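Local coordinates for nitroreductase family protein (Lactobacillus plantarum, PDB 4QLX) that is an FMN-dependent enone reductase that takes part in saturating polyunsaturated fatty acids and probably reduces 10-oxo-(11E)-octadecenoate to 10-oxooctadecanoate with NADH, at residues K8-N13 / R160-D165; I34-L39 / V62-E67; I146-V151 / V189-I194. All coordinates share one frame; numbering follows the deposited sequence.

In the fold
All three contacts belong to one FMN-binding nitroreductase subunit of a two-chain assembly. Interactions 1 and 3 share helix 137-161: residues 146-151 pack on strand 188-197, while 160-165 leave its C-terminal end to meet the N-terminal 8-13. Their centres are about 21 Å apart, their segments alternate along the chain, and both touch the second subunit. Interaction 2 closes within the span between the segments of interaction 1 and comes before interaction 3. Its centre is about 18 Å from that of interaction 1, yet Glu-38 reaches His-162 and Tyr-164. Interactions 2 and 3, centres about 19 Å apart, reach one antiparallel sheet at strands 58-63 and 188-197, the latter beside the flavin and second subunit.

Interaction 1 of 3, residues K8-N13 / R160-D165; sequences KNLVNN and RAHGYD
Asn-12 and Ala-161 bring the two segments together: the backbone N of Asn-12 donates to Ala-161 O over 2.8 Å, nearly straight at 175°. The same pair also makes a CA-H...O contact, with Ala-161 CA 3.2 Å from Asn-12 O. Asn-12 places CG anti to its backbone N. Its CB rests against Arg-160 O, and its ND2 donates to a water that in turn donates to that carbonyl oxygen; ND2 also binds Asp-17. Val-11 holds CG1 between its backbone N and carbonyl carbon (chi1 72°), where CG1 lies 3.5 Å from His-162 C. Gly-163, with positive phi, ends the helix here in a Schellman motif, its N bonded to Arg-160 O at 2.8 Å. The buried Leu-10 sets CD2 4.0 Å from Ala-161 CB and also against the His-162 ring. Asn-9 O lies over one face of that ring, 3.6 Å above its plane and offset toward the rim, whereas the side-chain amide of Asn-9 brings ND2 3.5 Å from His-162 CE1, its plane turned 79° from that of the ring. Glu-45 hydrogen-bonds Asn-9 ND2 through OE2 and His-162 NE2 through OE1, while His-162 ND1 bonds Glu-38. The contact therefore ties the loop before helix 15-20 to the C-terminal end of helix 137-161, with helix 36-46 beside it through Glu-45 and Met-42; Leu-15 of the second subunit packs on Ala-161.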
ATOM      1  N   LYS A   8      -7.696 -10.025  18.333  1.00 48.54           N
ATOM      2  CA  LYS A   8      -7.291  -8.839  17.592  1.00 44.30           C
ATOM      3  C   LYS A   8      -7.938  -9.064  16.231  1.00 42.73           C
ATOM      4  O   LYS A   8      -7.863  -8.227  15.332  1.00 42.16           O
ATOM      5  CB  LYS A   8      -5.771  -8.679  17.497  1.00 41.61           C
ATOM      6  CG  LYS A   8      -5.120  -7.943  18.673  1.00 40.95           C
ATOM      7  CD  LYS A   8      -3.636  -8.306  18.747  1.00 36.86           C
ATOM      8  CE  LYS A   8      -2.909  -7.598  19.880  1.00 38.62           C
ATOM      9  NZ  LYS A   8      -2.369  -6.258  19.483  1.00 31.51           N
ATOM     10  N   ASN A   9      -8.584 -10.227  16.124  1.00 40.39           N
ATOM     11  CA  ASN A   9      -9.266 -10.711  14.926  1.00 38.70           C
ATOM     12  C   ASN A   9      -8.295 -11.012  13.770  1.00 38.90           C
ATOM     13  O   ASN A   9      -8.707 -11.109  12.613  1.00 38.71           O
ATOM     14  CB  ASN A   9     -10.354  -9.725  14.473  1.00 40.57           C
ATOM     15  CG  ASN A   9     -11.330 -10.350  13.476  1.00 41.78           C
ATOM     16  OD1 ASN A   9     -12.031 -11.314  13.804  1.00 43.64           O
ATOM     17  ND2 ASN A   9     -11.372  -9.809  12.251  1.00 30.90           N
ATOM     18  N   LEU A  10      -7.012 -11.175  14.095  1.00 36.71           N
ATOM     19  CA  LEU A  10      -6.003 -11.581  13.114  1.00 32.46           C
ATOM     20  C   LEU A  10      -5.400 -12.921  13.507  1.00 36.68           C
ATOM     21  O   LEU A  10      -4.643 -12.978  14.465  1.00 33.26           O
ATOM     22  CB  LEU A  10      -4.895 -10.533  13.001  1.00 30.04           C
ATOM     23  CG  LEU A  10      -5.310  -9.107  12.637  1.00 28.70           C
ATOM     24  CD1 LEU A  10      -4.083  -8.296  12.234  1.00 24.55           C
ATOM     25  CD2 LEU A  10      -6.337  -9.109  11.516  1.00 28.58           C
ATOM     26  N   VAL A  11      -5.719 -13.993  12.783  1.00 29.84           N
ATOM     27  CA  VAL A  11      -5.216 -15.313  13.157  1.00 30.48           C
ATOM     28  C   VAL A  11      -3.732 -15.511  12.772  1.00 33.04           C
ATOM     29  O   VAL A  11      -3.051 -16.358  13.336  1.00 34.14           O
ATOM     30  CB  VAL A  11      -6.075 -16.438  12.533  1.00 34.36           C
ATOM     31  CG1 VAL A  11      -5.840 -16.547  11.035  1.00 27.97           C
ATOM     32  CG2 VAL A  11      -5.802 -17.768  13.235  1.00 34.86           C
ATOM     33  N   ASN A  12      -3.230 -14.736  11.818  1.00 26.47           N
ATOM     34  CA  ASN A  12      -1.793 -14.642  11.635  1.00 24.53           C
ATOM     35  C   ASN A  12      -1.391 -13.200  11.925  1.00 24.89           C
ATOM     36  O   ASN A  12      -1.541 -12.320  11.083  1.00 22.12           O
ATOM     37  CB  ASN A  12      -1.367 -15.083  10.227  1.00 19.35           C
ATOM     38  CG  ASN A  12       0.152 -15.066  10.033  1.00 24.11           C
ATOM     39  OD1 ASN A  12       0.907 -14.744  10.950  1.00 24.66           O
ATOM     40  ND2 ASN A  12       0.600 -15.425   8.835  1.00 22.31           N
ATOM     41  N   ASN A  13      -0.897 -12.973  13.133  1.00 25.93           N
ATOM     42  CA  ASN A  13      -0.575 -11.628  13.598  1.00 27.66           C
ATOM     43  C   ASN A  13       0.931 -11.389  13.626  1.00 24.49           C
ATOM     44  O   ASN A  13       1.405 -10.442  14.243  1.00 21.98           O
ATOM     45  CB  ASN A  13      -1.185 -11.402  14.979  1.00 24.68           C
ATOM     46  CG  ASN A  13      -1.197  -9.948  15.384  1.00 23.19           C
ATOM     47  OD1 ASN A  13      -1.593  -9.087  14.608  1.00 22.11           O
ATOM     48  ND2 ASN A  13      -0.735  -9.666  16.594  1.00 23.66           N
ATOM     49  N   ARG A 160      -3.809 -12.253   4.317  1.00 15.59           N
ATOM     50  CA  ARG A 160      -2.880 -13.201   4.930  1.00 17.26           C
ATOM     51  C   ARG A 160      -3.030 -13.253   6.448  1.00 19.63           C
ATOM     52  O   ARG A 160      -2.970 -14.325   7.042  1.00 20.00           O
ATOM     53  CB  ARG A 160      -1.428 -12.865   4.541  1.00 18.08           C
ATOM     54  CG  ARG A 160      -1.044 -13.433   3.176  1.00 20.44           C
ATOM     55  CD  ARG A 160       0.417 -13.175   2.778  1.00 18.93           C
ATOM     56  NE  ARG A 160       1.399 -13.593   3.781  1.00 20.85           N
ATOM     57  CZ  ARG A 160       1.709 -14.857   4.073  1.00 26.89           C
ATOM     58  NH1 ARG A 160       1.096 -15.876   3.465  1.00 19.32           N
ATOM     59  NH2 ARG A 160       2.629 -15.101   5.000  1.00 26.71           N
ATOM     60  N   ALA A 161      -3.253 -12.101   7.074  1.00 15.38           N
ATOM     61  CA  ALA A 161      -3.503 -12.060   8.506  1.00 16.70           C
ATOM     62  C   ALA A 161      -4.742 -12.861   8.898  1.00 20.16           C
ATOM     63  O   ALA A 161      -4.861 -13.299  10.046  1.00 15.90           O
ATOM     64  CB  ALA A 161      -3.644 -10.610   8.980  1.00 16.28           C
ATOM     65  N   HIS A 162      -5.663 -13.044   7.949  1.00 18.53           N
ATOM     66  CA  HIS A 162      -6.841 -13.887   8.176  1.00 21.57           C
ATOM     67  C   HIS A 162      -6.603 -15.359   7.798  1.00 24.02           C
ATOM     68  O   HIS A 162      -7.518 -16.188   7.869  1.00 22.78           O
ATOM     69  CB  HIS A 162      -8.039 -13.333   7.409  1.00 19.50           C
ATOM     70  CG  HIS A 162      -8.668 -12.148   8.072  1.00 23.32           C
ATOM     71  ND1 HIS A 162      -9.947 -12.174   8.586  1.00 24.03           N
ATOM     72  CD2 HIS A 162      -8.184 -10.906   8.327  1.00 21.42           C
ATOM     73  CE1 HIS A 162     -10.226 -10.998   9.123  1.00 27.61           C
ATOM     74  NE2 HIS A 162      -9.176 -10.211   8.975  1.00 22.90           N
ATOM     75  N   GLY A 163      -5.377 -15.691   7.398  1.00 19.33           N
ATOM     76  CA  GLY A 163      -5.074 -17.067   7.049  1.00 20.52           C
ATOM     77  C   GLY A 163      -5.301 -17.404   5.585  1.00 23.45           C
ATOM     78  O   GLY A 163      -5.199 -18.562   5.192  1.00 26.46           O
ATOM     79  N   TYR A 164      -5.595 -16.387   4.775  1.00 20.48           N
ATOM     80  CA  TYR A 164      -5.805 -16.570   3.350  1.00 21.49           C
ATOM     81  C   TYR A 164      -4.575 -16.166   2.545  1.00 22.98           C
ATOM     82  O   TYR A 164      -3.479 -16.016   3.090  1.00 25.53           O
ATOM     83  CB  TYR A 164      -7.028 -15.766   2.890  1.00 21.09           C
ATOM     84  CG  TYR A 164      -8.283 -16.201   3.615  1.00 24.66           C
ATOM     85  CD1 TYR A 164      -8.701 -17.527   3.570  1.00 25.23           C
ATOM     86  CD2 TYR A 164      -9.043 -15.299   4.349  1.00 21.11           C
ATOM     87  CE1 TYR A 164      -9.831 -17.950   4.243  1.00 25.48           C
ATOM     88  CE2 TYR A 164     -10.184 -15.712   5.027  1.00 25.52           C
ATOM     89  CZ  TYR A 164     -10.574 -17.043   4.957  1.00 30.20           C
ATOM     90  OH  TYR A 164     -11.703 -17.474   5.615  1.00 32.21           O
ATOM     91  N   ASP A 165      -4.772 -15.999   1.247  1.00 19.64           N
ATOM     92  CA  ASP A 165      -3.750 -15.458   0.367  1.00 22.47           C
ATOM     93  C   ASP A 165      -4.447 -14.714  -0.739  1.00 21.01           C
ATOM     94  O   ASP A 165      -5.675 -14.712  -0.796  1.00 17.96           O
ATOM     95  CB  ASP A 165      -2.845 -16.558  -0.186  1.00 21.55           C
ATOM     96  CG  ASP A 165      -1.729 -16.904   0.772  1.00 23.61           C
ATOM     97  OD1 ASP A 165      -0.813 -16.058   0.949  1.00 26.92           O
ATOM     98  OD2 ASP A 165      -1.776 -17.998   1.370  1.00 26.31           O
TER
HETATM   99  O   HOH W   1      -1.317 -16.557   7.054  1.00 26.55           O

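Interaction 2 of 3, residues I34-L39 / V62-E67; sequences IGRDEL and VVDTPE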
ATOM      1  N   ILE A  34     -15.291 -17.770   1.586  1.00 28.05           N
ATOM      2  CA  ILE A  34     -15.212 -16.823   2.681  1.00 26.82           C
ATOM      3  C   ILE A  34     -16.569 -16.137   2.809  1.00 24.05           C
ATOM      4  O   ILE A  34     -17.092 -15.611   1.831  1.00 25.98           O
ATOM      5  CB  ILE A  34     -14.079 -15.808   2.445  1.00 26.27           C
ATOM      6  CG1 ILE A  34     -12.749 -16.557   2.273  1.00 26.69           C
ATOM      7  CG2 ILE A  34     -14.006 -14.794   3.597  1.00 23.29           C
ATOM      8  CD1 ILE A  34     -11.618 -15.722   1.680  1.00 25.97           C
ATOM      9  N   GLY A  35     -17.149 -16.187   4.005  1.00 29.07           N
ATOM     10  CA  GLY A  35     -18.413 -15.519   4.275  1.00 29.55           C
ATOM     11  C   GLY A  35     -18.315 -14.027   4.000  1.00 28.25           C
ATOM     12  O   GLY A  35     -17.250 -13.430   4.161  1.00 26.03           O
ATOM     13  N   ARG A  36     -19.417 -13.423   3.571  1.00 30.04           N
ATOM     14  CA  ARG A  36     -19.406 -12.002   3.238  1.00 27.94           C
ATOM     15  C   ARG A  36     -19.198 -11.151   4.483  1.00 26.18           C
ATOM     16  O   ARG A  36     -18.717 -10.018   4.403  1.00 24.92           O
ATOM     17  CB  ARG A  36     -20.694 -11.604   2.511  1.00 25.91           C
ATOM     18  CG  ARG A  36     -20.752 -12.121   1.083  1.00 25.27           C
ATOM     19  CD  ARG A  36     -22.000 -11.650   0.373  1.00 30.35           C
ATOM     20  NE  ARG A  36     -21.940 -11.880  -1.069  1.00 32.47           N
ATOM     21  CZ  ARG A  36     -22.842 -11.418  -1.929  1.00 31.79           C
ATOM     22  NH1 ARG A  36     -23.865 -10.701  -1.483  1.00 26.65           N
ATOM     23  NH2 ARG A  36     -22.722 -11.660  -3.227  1.00 24.17           N
ATOM     24  N   ASP A  37     -19.525 -11.697   5.645  1.00 23.52           N
ATOM     25  CA  ASP A  37     -19.282 -10.953   6.872  1.00 27.98           C
ATOM     26  C   ASP A  37     -17.781 -10.852   7.131  1.00 28.16           C
ATOM     27  O   ASP A  37     -17.286  -9.792   7.518  1.00 23.21           O
ATOM     28  CB  ASP A  37     -20.006 -11.598   8.052  1.00 26.27           C
ATOM     29  CG  ASP A  37     -21.519 -11.537   7.897  1.00 37.83           C
ATOM     30  OD1 ASP A  37     -22.002 -10.643   7.162  1.00 36.76           O
ATOM     31  OD2 ASP A  37     -22.221 -12.385   8.489  1.00 44.00           O
ATOM     32  N   GLU A  38     -17.043 -11.933   6.895  1.00 22.49           N
ATOM     33  CA  GLU A  38     -15.591 -11.842   7.049  1.00 23.82           C
ATOM     34  C   GLU A  38     -14.982 -10.974   5.945  1.00 23.20           C
ATOM     35  O   GLU A  38     -14.020 -10.240   6.193  1.00 23.73           O
ATOM     36  CB  GLU A  38     -14.926 -13.220   7.068  1.00 23.68           C
ATOM     37  CG  GLU A  38     -13.421 -13.128   7.352  1.00 22.58           C
ATOM     38  CD  GLU A  38     -12.741 -14.469   7.518  1.00 24.60           C
ATOM     39  OE1 GLU A  38     -13.306 -15.495   7.091  1.00 24.51           O
ATOM     40  OE2 GLU A  38     -11.629 -14.499   8.085  1.00 24.32           O
ATOM     41  N   LEU A  39     -15.546 -11.024   4.742  1.00 20.76           N
ATOM     42  CA  LEU A  39     -15.060 -10.160   3.671  1.00 24.12           C
ATOM     43  C   LEU A  39     -15.220  -8.688   4.054  1.00 25.11           C
ATOM     44  O   LEU A  39     -14.324  -7.878   3.803  1.00 18.91           O
ATOM     45  CB  LEU A  39     -15.790 -10.433   2.353  1.00 23.02           C
ATOM     46  CG  LEU A  39     -15.436 -11.716   1.587  1.00 27.98           C
ATOM     47  CD1 LEU A  39     -16.368 -11.851   0.384  1.00 29.65           C
ATOM     48  CD2 LEU A  39     -13.984 -11.719   1.125  1.00 23.80           C
ATOM     49  N   VAL A  62     -17.413  -6.179  -4.550  1.00 20.21           N
ATOM     50  CA  VAL A  62     -17.130  -7.566  -4.200  1.00 19.64           C
ATOM     51  C   VAL A  62     -17.793  -8.500  -5.198  1.00 22.52           C
ATOM     52  O   VAL A  62     -19.009  -8.446  -5.415  1.00 23.29           O
ATOM     53  CB  VAL A  62     -17.601  -7.916  -2.787  1.00 19.59           C
ATOM     54  CG1 VAL A  62     -17.346  -9.415  -2.491  1.00 20.73           C
ATOM     55  CG2 VAL A  62     -16.913  -7.035  -1.749  1.00 21.29           C
ATOM     56  N   VAL A  63     -16.971  -9.346  -5.806  1.00 24.09           N
ATOM     57  CA  VAL A  63     -17.412 -10.323  -6.783  1.00 24.09           C
ATOM     58  C   VAL A  63     -17.196 -11.703  -6.177  1.00 24.08           C
ATOM     59  O   VAL A  63     -16.053 -12.108  -5.977  1.00 23.53           O
ATOM     60  CB  VAL A  63     -16.621 -10.181  -8.097  1.00 21.75           C
ATOM     61  CG1 VAL A  63     -17.127 -11.157  -9.150  1.00 26.28           C
ATOM     62  CG2 VAL A  63     -16.701  -8.752  -8.608  1.00 24.45           C
ATOM     63  N   ASP A  64     -18.268 -12.417  -5.838  1.00 21.79           N
ATOM     64  CA  ASP A  64     -18.080 -13.716  -5.184  1.00 27.41           C
ATOM     65  C   ASP A  64     -19.138 -14.785  -5.536  1.00 27.16           C
ATOM     66  O   ASP A  64     -19.306 -15.761  -4.801  1.00 29.95           O
ATOM     67  CB  ASP A  64     -18.038 -13.526  -3.669  1.00 28.37           C
ATOM     68  CG  ASP A  64     -19.398 -13.205  -3.090  1.00 31.73           C
ATOM     69  OD1 ASP A  64     -20.278 -12.747  -3.857  1.00 33.24           O
ATOM     70  OD2 ASP A  64     -19.584 -13.406  -1.874  1.00 31.71           O
ATOM     71  N   THR A  65     -19.854 -14.583  -6.635  1.00 23.46           N
ATOM     72  CA  THR A  65     -20.815 -15.572  -7.111  1.00 28.25           C
ATOM     73  C   THR A  65     -20.481 -15.938  -8.549  1.00 27.15           C
ATOM     74  O   THR A  65     -19.859 -15.144  -9.269  1.00 23.83           O
ATOM     75  CB  THR A  65     -22.288 -15.062  -7.027  1.00 26.45           C
ATOM     76  OG1 THR A  65     -22.556 -14.172  -8.115  1.00 26.25           O
ATOM     77  CG2 THR A  65     -22.561 -14.374  -5.700  1.00 32.15           C
ATOM     78  N   PRO A  66     -20.881 -17.148  -8.983  1.00 30.36           N
ATOM     79  CA  PRO A  66     -20.590 -17.522 -10.370  1.00 24.24           C
ATOM     80  C   PRO A  66     -21.150 -16.526 -11.383  1.00 25.23           C
ATOM     81  O   PRO A  66     -20.481 -16.208 -12.369  1.00 24.47           O
ATOM     82  CB  PRO A  66     -21.264 -18.891 -10.504  1.00 29.43           C
ATOM     83  CG  PRO A  66     -21.186 -19.466  -9.117  1.00 29.53           C
ATOM     84  CD  PRO A  66     -21.416 -18.282  -8.202  1.00 26.37           C
ATOM     85  N   GLU A  67     -22.347 -16.007 -11.118  1.00 29.80           N
ATOM     86  CA  GLU A  67     -22.983 -15.047 -12.011  1.00 25.31           C
ATOM     87  C   GLU A  67     -22.245 -13.699 -12.015  1.00 27.08           C
ATOM     88  O   GLU A  67     -22.106 -13.047 -13.053  1.00 22.32           O
ATOM     89  CB  GLU A  67     -24.450 -14.845 -11.613  1.00 34.09           C
ATOM     90  CG  GLU A  67     -25.303 -16.121 -11.635  1.00 42.48           C
ATOM     91  CD  GLU A  67     -25.171 -16.954 -10.361  1.00 41.66           C
ATOM     92  OE1 GLU A  67     -24.543 -16.471  -9.397  1.00 35.74           O
ATOM     93  OE2 GLU A  67     -25.701 -18.088 -10.321  1.00 48.47           O
TER
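Arg-36 meets Asp-64 side-on, presenting NE and NH2 to separate carboxylate oxygens. The two side chains cross at about a right angle, yet their flat ends are nearly coplanar, with 23° between guanidinium and carboxylate planes. Arg-36 NE donates to Asp-64 OD2 over 2.9 Å, almost straight at 172°, and Arg-36 NH2 donates to Asp-64 OD1 over 2.7 Å. Both oxygens are approached on the syn side and lie close to the guanidinium plane, the geometry of a bidentate salt bridge, in which two bonds fix the rotation of each group. The chain of Arg-36 runs extended from CG to NE, and Arg-36 CG lies 3.4 Å from Asp-64 OD2. Asp-64 answers with CG held between its backbone N and carbonyl carbon (chi1 73°). Thr-65 CG2 adds a contact 3.7 Å from Arg-36 NH2, while its OG1 accepts from Ala-68 N as the N-cap of the next helix. Next to the ion pair, Leu-39 and Val-62 cross obliquely, with Leu-39 CD1 3.9 Å from Val-62 CG1. One helical turn separates Arg-36 from Leu-39, which lets a polar and an apolar contact form together. The first turn of helix 36-46 is thereby fastened to the end of strand 58-63 and the bend into helix 66-72; Ala-89 at the start of the adjacent strand 89-96 touches both Leu-39 and Asp-64.

Interaction 3 of 3, residues I146-V151 / V189-I194; sequences IDCSVV and VPVMGI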
ATOM      1  N   ILE A 146      -3.704   6.664  -6.000  1.00 16.72           N
ATOM      2  CA  ILE A 146      -2.826   6.448  -4.855  1.00 18.43           C
ATOM      3  C   ILE A 146      -3.573   5.888  -3.637  1.00 17.22           C
ATOM      4  O   ILE A 146      -3.133   4.907  -3.058  1.00 16.40           O
ATOM      5  CB  ILE A 146      -2.107   7.742  -4.440  1.00 16.62           C
ATOM      6  CG1 ILE A 146      -1.230   8.254  -5.579  1.00 22.49           C
ATOM      7  CG2 ILE A 146      -1.255   7.490  -3.205  1.00 18.25           C
ATOM      8  CD1 ILE A 146      -0.559   9.604  -5.277  1.00 18.91           C
ATOM      9  N   ASP A 147      -4.696   6.505  -3.257  1.00 16.45           N
ATOM     10  CA  ASP A 147      -5.520   5.993  -2.149  1.00 17.59           C
ATOM     11  C   ASP A 147      -5.918   4.511  -2.365  1.00 14.23           C
ATOM     12  O   ASP A 147      -5.883   3.693  -1.447  1.00 11.44           O
ATOM     13  CB  ASP A 147      -6.797   6.816  -1.981  1.00 16.32           C
ATOM     14  CG  ASP A 147      -6.551   8.242  -1.475  1.00 19.16           C
ATOM     15  OD1 ASP A 147      -5.395   8.623  -1.171  1.00 17.58           O
ATOM     16  OD2 ASP A 147      -7.554   8.988  -1.389  1.00 21.00           O
ATOM     17  N   CYS A 148      -6.315   4.184  -3.586  1.00 16.95           N
ATOM     18  CA  CYS A 148      -6.775   2.831  -3.897  1.00 15.96           C
ATOM     19  C   CYS A 148      -5.648   1.817  -3.817  1.00 16.77           C
ATOM     20  O   CYS A 148      -5.867   0.643  -3.528  1.00 16.14           O
ATOM     21  CB  CYS A 148      -7.394   2.787  -5.286  1.00 17.88           C
ATOM     22  SG  CYS A 148      -9.011   3.551  -5.360  1.00 18.75           S
ATOM     23  N   SER A 149      -4.439   2.279  -4.097  1.00 17.69           N
ATOM     24  CA  SER A 149      -3.276   1.400  -4.077  1.00 18.56           C
ATOM     25  C   SER A 149      -2.836   1.130  -2.644  1.00 15.86           C
ATOM     26  O   SER A 149      -2.437   0.017  -2.322  1.00 15.19           O
ATOM     27  CB  SER A 149      -2.129   2.014  -4.899  1.00 17.37           C
ATOM     28  OG  SER A 149      -2.553   2.298  -6.227  1.00 20.12           O
ATOM     29  N   VAL A 150      -2.901   2.132  -1.765  1.00 15.32           N
ATOM     30  CA  VAL A 150      -2.459   1.862  -0.398  1.00 13.64           C
ATOM     31  C   VAL A 150      -3.484   1.017   0.348  1.00 15.21           C
ATOM     32  O   VAL A 150      -3.102   0.206   1.200  1.00 12.28           O
ATOM     33  CB  VAL A 150      -2.151   3.151   0.421  1.00 13.16           C
ATOM     34  CG1 VAL A 150      -1.042   3.967  -0.256  1.00 12.22           C
ATOM     35  CG2 VAL A 150      -3.412   4.005   0.654  1.00 15.50           C
ATOM     36  N   VAL A 151      -4.776   1.185   0.052  1.00 14.91           N
ATOM     37  CA  VAL A 151      -5.765   0.338   0.711  1.00 13.61           C
ATOM     38  C   VAL A 151      -5.686  -1.077   0.111  1.00 14.37           C
ATOM     39  O   VAL A 151      -5.884  -2.069   0.817  1.00 14.28           O
ATOM     40  CB  VAL A 151      -7.220   0.925   0.621  1.00 16.97           C
ATOM     41  CG1 VAL A 151      -7.838   0.698  -0.753  1.00 13.09           C
ATOM     42  CG2 VAL A 151      -8.115   0.295   1.682  1.00 17.14           C
ATOM     43  N   VAL A 189     -12.961   5.575 -11.324  1.00 24.40           N
ATOM     44  CA  VAL A 189     -11.913   5.094 -12.219  1.00 24.45           C
ATOM     45  C   VAL A 189     -11.378   3.724 -11.763  1.00 23.88           C
ATOM     46  O   VAL A 189     -11.149   3.494 -10.576  1.00 21.42           O
ATOM     47  CB  VAL A 189     -10.745   6.109 -12.318  1.00 25.62           C
ATOM     48  CG1 VAL A 189     -11.236   7.435 -12.918  1.00 27.51           C
ATOM     49  CG2 VAL A 189     -10.104   6.344 -10.957  1.00 22.93           C
ATOM     50  N   PRO A 190     -11.163   2.804 -12.706  1.00 20.59           N
ATOM     51  CA  PRO A 190     -10.697   1.482 -12.289  1.00 22.03           C
ATOM     52  C   PRO A 190      -9.230   1.500 -11.876  1.00 21.21           C
ATOM     53  O   PRO A 190      -8.439   2.216 -12.493  1.00 27.35           O
ATOM     54  CB  PRO A 190     -10.907   0.630 -13.541  1.00 22.09           C
ATOM     55  CG  PRO A 190     -10.788   1.597 -14.665  1.00 25.93           C
ATOM     56  CD  PRO A 190     -11.269   2.927 -14.170  1.00 26.48           C
ATOM     57  N   VAL A 191      -8.873   0.732 -10.851  1.00 18.77           N
ATOM     58  CA  VAL A 191      -7.489   0.675 -10.406  1.00 18.97           C
ATOM     59  C   VAL A 191      -6.947  -0.759 -10.399  1.00 20.69           C
ATOM     60  O   VAL A 191      -6.054  -1.087 -11.180  1.00 22.59           O
ATOM     61  CB  VAL A 191      -7.332   1.306  -9.010  1.00 16.75           C
ATOM     62  CG1 VAL A 191      -5.914   1.107  -8.476  1.00 18.00           C
ATOM     63  CG2 VAL A 191      -7.688   2.805  -9.071  1.00 19.60           C
ATOM     64  N   MET A 192      -7.481  -1.610  -9.531  1.00 19.10           N
ATOM     65  CA  MET A 192      -6.995  -2.986  -9.446  1.00 21.59           C
ATOM     66  C   MET A 192      -8.009  -3.929  -8.811  1.00 19.92           C
ATOM     67  O   MET A 192      -8.853  -3.515  -8.020  1.00 19.86           O
ATOM     68  CB  MET A 192      -5.672  -3.055  -8.657  1.00 18.07           C
ATOM     69  CG  MET A 192      -5.812  -2.726  -7.163  1.00 26.03           C
ATOM     70  SD  MET A 192      -4.329  -2.998  -6.155  1.00 26.25           S
ATOM     71  CE  MET A 192      -3.376  -1.527  -6.544  1.00 24.55           C
ATOM     72  N   GLY A 193      -7.913  -5.208  -9.165  1.00 21.50           N
ATOM     73  CA  GLY A 193      -8.667  -6.241  -8.477  1.00 19.34           C
ATOM     74  C   GLY A 193      -7.795  -6.919  -7.435  1.00 20.15           C
ATOM     75  O   GLY A 193      -6.573  -7.009  -7.590  1.00 20.89           O
ATOM     76  N   ILE A 194      -8.417  -7.367  -6.355  1.00 16.70           N
ATOM     77  CA  ILE A 194      -7.737  -8.190  -5.360  1.00 17.57           C
ATOM     78  C   ILE A 194      -8.455  -9.534  -5.299  1.00 21.04           C
ATOM     79  O   ILE A 194      -9.574  -9.614  -4.790  1.00 19.38           O
ATOM     80  CB  ILE A 194      -7.732  -7.556  -3.954  1.00 18.57           C
ATOM     81  CG1 ILE A 194      -7.143  -6.130  -3.954  1.00 19.04           C
ATOM     82  CG2 ILE A 194      -7.001  -8.442  -2.955  1.00 17.19           C
ATOM     83  CD1 ILE A 194      -5.712  -6.021  -4.422  1.00 16.21           C
TER
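Met-192 starts with CG between its backbone N and carbonyl carbon (chi1 68°) and, after an anti chi2, bends at chi3 (79°), which brings CE to Ser-149. Met-192 CE lies 3.8 Å from Ser-149 CA and 3.9 Å from Ser-149 OG, so it touches the backbone as well as the side chain of the helix. Ser-149 OG is itself hydrogen-bonded to Thr-145 O, one turn earlier, which accounts for its polar end within an apolar setting. Beside this pair, Val-191 straddles Cys-148 with both of its methyl groups: CG2 is 3.8 Å and CG1 3.9 Å from Cys-148 CB. Only Val-191 CG2 also approaches the sulfur, at 4.0 Å from Cys-148 SG. No hydrogen bond crosses the contact; its four touching residues are buried and meet by van der Waals packing. Helix and strand segments run almost parallel, at 8°, and the segment axes approach to 8.6 Å. Consecutive residues Val-191 and Met-192 can both turn toward the helix because they form a classic beta bulge opposite Ile-93 of strand 89-96. Ile-146 of the second subunit packs on Met-192, and Ser-149 meets its own copy there. Ile-146 in this helix belongs to an FMN pocket, and the side chain of Met-192 is about 5 Å from a bound FMN. A long helix (here 137-161) packed on the central antiparallel sheet and meeting its partner subunit, with FMN alongside, fits the dimeric alpha+beta nitroreductase fold.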